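Local atomic coordinates of 4-alpha-glucanotransferase (Corynebacterium glutamicum, PDB entry 5B68), a protein that belongs to the amylomaltase (disproportionating enzyme) family and carries a TIM-barrel-type domain together with an N-terminal beta-sandwich domain. Residues G525-S530 with P642-C647. Numbering follows the deposited sequence.
Sequences GIMGTS and PSALTC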
loop_
_atom_site.group_PDB
_atom_site.type_symbol
_atom_site.label_atom_id
_atom_site.label_comp_id
_atom_site.label_asym_id
_atom_site.label_seq_id
_atom_site.Cartn_x
_atom_site.Cartn_y
_atom_site.Cartn_z
ATOM N N GLY A 525 0.446 17.896 1.659
ATOM C CA GLY A 525 0.257 17.657 0.280
ATOM C C GLY A 525 -0.059 16.247 -0.160
ATOM O O GLY A 525 0.166 15.921 -1.331
ATOM N N ILE A 526 -0.614 15.445 0.766
ATOM C CA ILE A 526 -1.070 14.131 0.451
ATOM C C ILE A 526 -2.500 14.238 -0.086
ATOM O O ILE A 526 -3.386 14.815 0.594
ATOM C CB ILE A 526 -0.959 13.225 1.662
ATOM C CG1 ILE A 526 0.550 13.052 2.019
ATOM C CG2 ILE A 526 -1.622 11.882 1.405
ATOM C CD1 ILE A 526 0.815 12.357 3.376
ATOM N N MET A 527 -2.727 13.637 -1.249
ATOM C CA MET A 527 -4.017 13.718 -1.931
ATOM C C MET A 527 -4.957 12.724 -1.425
ATOM O O MET A 527 -4.565 11.618 -0.998
ATOM C CB MET A 527 -3.791 13.548 -3.414
ATOM C CG MET A 527 -2.933 14.640 -4.010
ATOM S SD MET A 527 -2.819 14.470 -5.811
ATOM C CE MET A 527 -1.399 15.511 -6.155
ATOM N N GLY A 528 -6.242 13.095 -1.409
ATOM C CA GLY A 528 -7.327 12.172 -1.173
ATOM C C GLY A 528 -7.746 11.373 -2.390
ATOM O O GLY A 528 -7.132 11.480 -3.447
ATOM N N THR A 529 -8.807 10.582 -2.241
ATOM C CA THR A 529 -9.395 9.827 -3.343
ATOM C C THR A 529 -10.908 10.100 -3.369
ATOM O O THR A 529 -11.582 9.885 -2.365
ATOM C CB THR A 529 -9.167 8.301 -3.186
ATOM O OG1 THR A 529 -9.616 7.887 -1.882
ATOM C CG2 THR A 529 -7.732 7.990 -3.280
ATOM N N SER A 530 -11.401 10.586 -4.501
ATOM C CA SER A 530 -12.824 10.773 -4.773
ATOM C C SER A 530 -13.255 9.805 -5.861
ATOM O O SER A 530 -12.582 9.707 -6.922
ATOM C CB SER A 530 -13.010 12.153 -5.292
ATOM O OG SER A 530 -12.769 13.166 -4.367
ATOM N N PRO A 642 -12.053 20.295 -10.526
ATOM C CA PRO A 642 -10.776 20.913 -10.177
ATOM C C PRO A 642 -9.737 19.963 -9.566
ATOM O O PRO A 642 -8.695 20.434 -9.144
ATOM C CB PRO A 642 -11.139 21.924 -9.073
ATOM C CG PRO A 642 -12.480 21.541 -8.621
ATOM C CD PRO A 642 -13.155 20.726 -9.649
ATOM N N SER A 643 -10.011 18.667 -9.529
ATOM C CA SER A 643 -9.058 17.697 -9.005
ATOM C C SER A 643 -7.694 17.752 -9.635
ATOM O O SER A 643 -7.575 17.741 -10.862
ATOM C CB SER A 643 -9.617 16.298 -9.172
ATOM O OG SER A 643 -10.751 16.091 -8.321
ATOM N N ALA A 644 -6.641 17.784 -8.795
ATOM C CA ALA A 644 -5.265 17.785 -9.255
ATOM C C ALA A 644 -4.983 16.614 -10.198
ATOM O O ALA A 644 -4.301 16.784 -11.206
ATOM C CB ALA A 644 -4.336 17.708 -8.083
ATOM N N LEU A 645 -5.508 15.452 -9.887
ATOM C CA LEU A 645 -5.315 14.309 -10.723
ATOM C C LEU A 645 -6.612 13.555 -10.930
ATOM O O LEU A 645 -7.414 13.385 -10.008
ATOM C CB LEU A 645 -4.286 13.355 -10.132
ATOM C CG LEU A 645 -2.876 13.892 -9.977
ATOM C CD1 LEU A 645 -2.062 12.851 -9.169
ATOM C CD2 LEU A 645 -2.171 14.179 -11.280
ATOM N N THR A 646 -6.794 13.058 -12.155
ATOM C CA THR A 646 -7.948 12.182 -12.497
ATOM C C THR A 646 -7.430 10.887 -13.067
ATOM O O THR A 646 -6.353 10.864 -13.611
ATOM C CB THR A 646 -8.880 12.853 -13.519
ATOM O OG1 THR A 646 -8.095 13.246 -14.633
ATOM C CG2 THR A 646 -9.513 14.003 -12.917
ATOM N N CYS A 647 -8.204 9.823 -12.998
ATOM C CA CYS A 647 -7.729 8.534 -13.400
ATOM C C CYS A 647 -8.810 7.850 -14.164
ATOM O O CYS A 647 -9.959 7.820 -13.684
ATOM C CB CYS A 647 -7.316 7.651 -12.186
ATOM S SG CYS A 647 -6.411 6.188 -12.781
#
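Inside the parallel beta barrel, Met-527 of segment 525-530, which carries strand 528-531, reaches across to Ala-644 and Leu-645, where strand 645-649 begins. The two strands are not neighbours: strand 553-556 runs between them, parallel to both, and the closest CA atoms, those of Met-527 and Ala-644, are still 8.5 Å apart. Contact therefore depends on side chains, and the long methionine spans most of the gap. Its CG stands anti to the carbonyl carbon (chi1 -63°) and the chain beyond CG is extended, which carries the thioether end over to the other segment. There SD lies 3.8 Å from CD1 of Leu-645, and CE of Met-527 is 4.1 Å from the same methyl. CE also comes to 4.1 Å from CB of Ala-644, so the terminal methyl of the methionine touches two residues in succession. The methionine and leucine side chains meet at about a right angle, with one leucine branch, CD1, making the contact. All three residues are buried and every touching atom is carbon or sulfur, which identifies the interaction as apolar; the summed buried surface is a modest 119 Å². Further side chains extend this layer: Leu-645 also touches Leu-554 of the intervening strand and Val-504 of strand 504-507, while Met-527 touches Ile-506. Backbone hydrogen bonds from Met-527 to Val-505 and Gly-507 tie its main chain to strand 504-507. Inward-pointing side chains from nonadjacent parallel strands, meeting across the interior near the N-terminal ends of the strands, are characteristic of a TIM-barrel core.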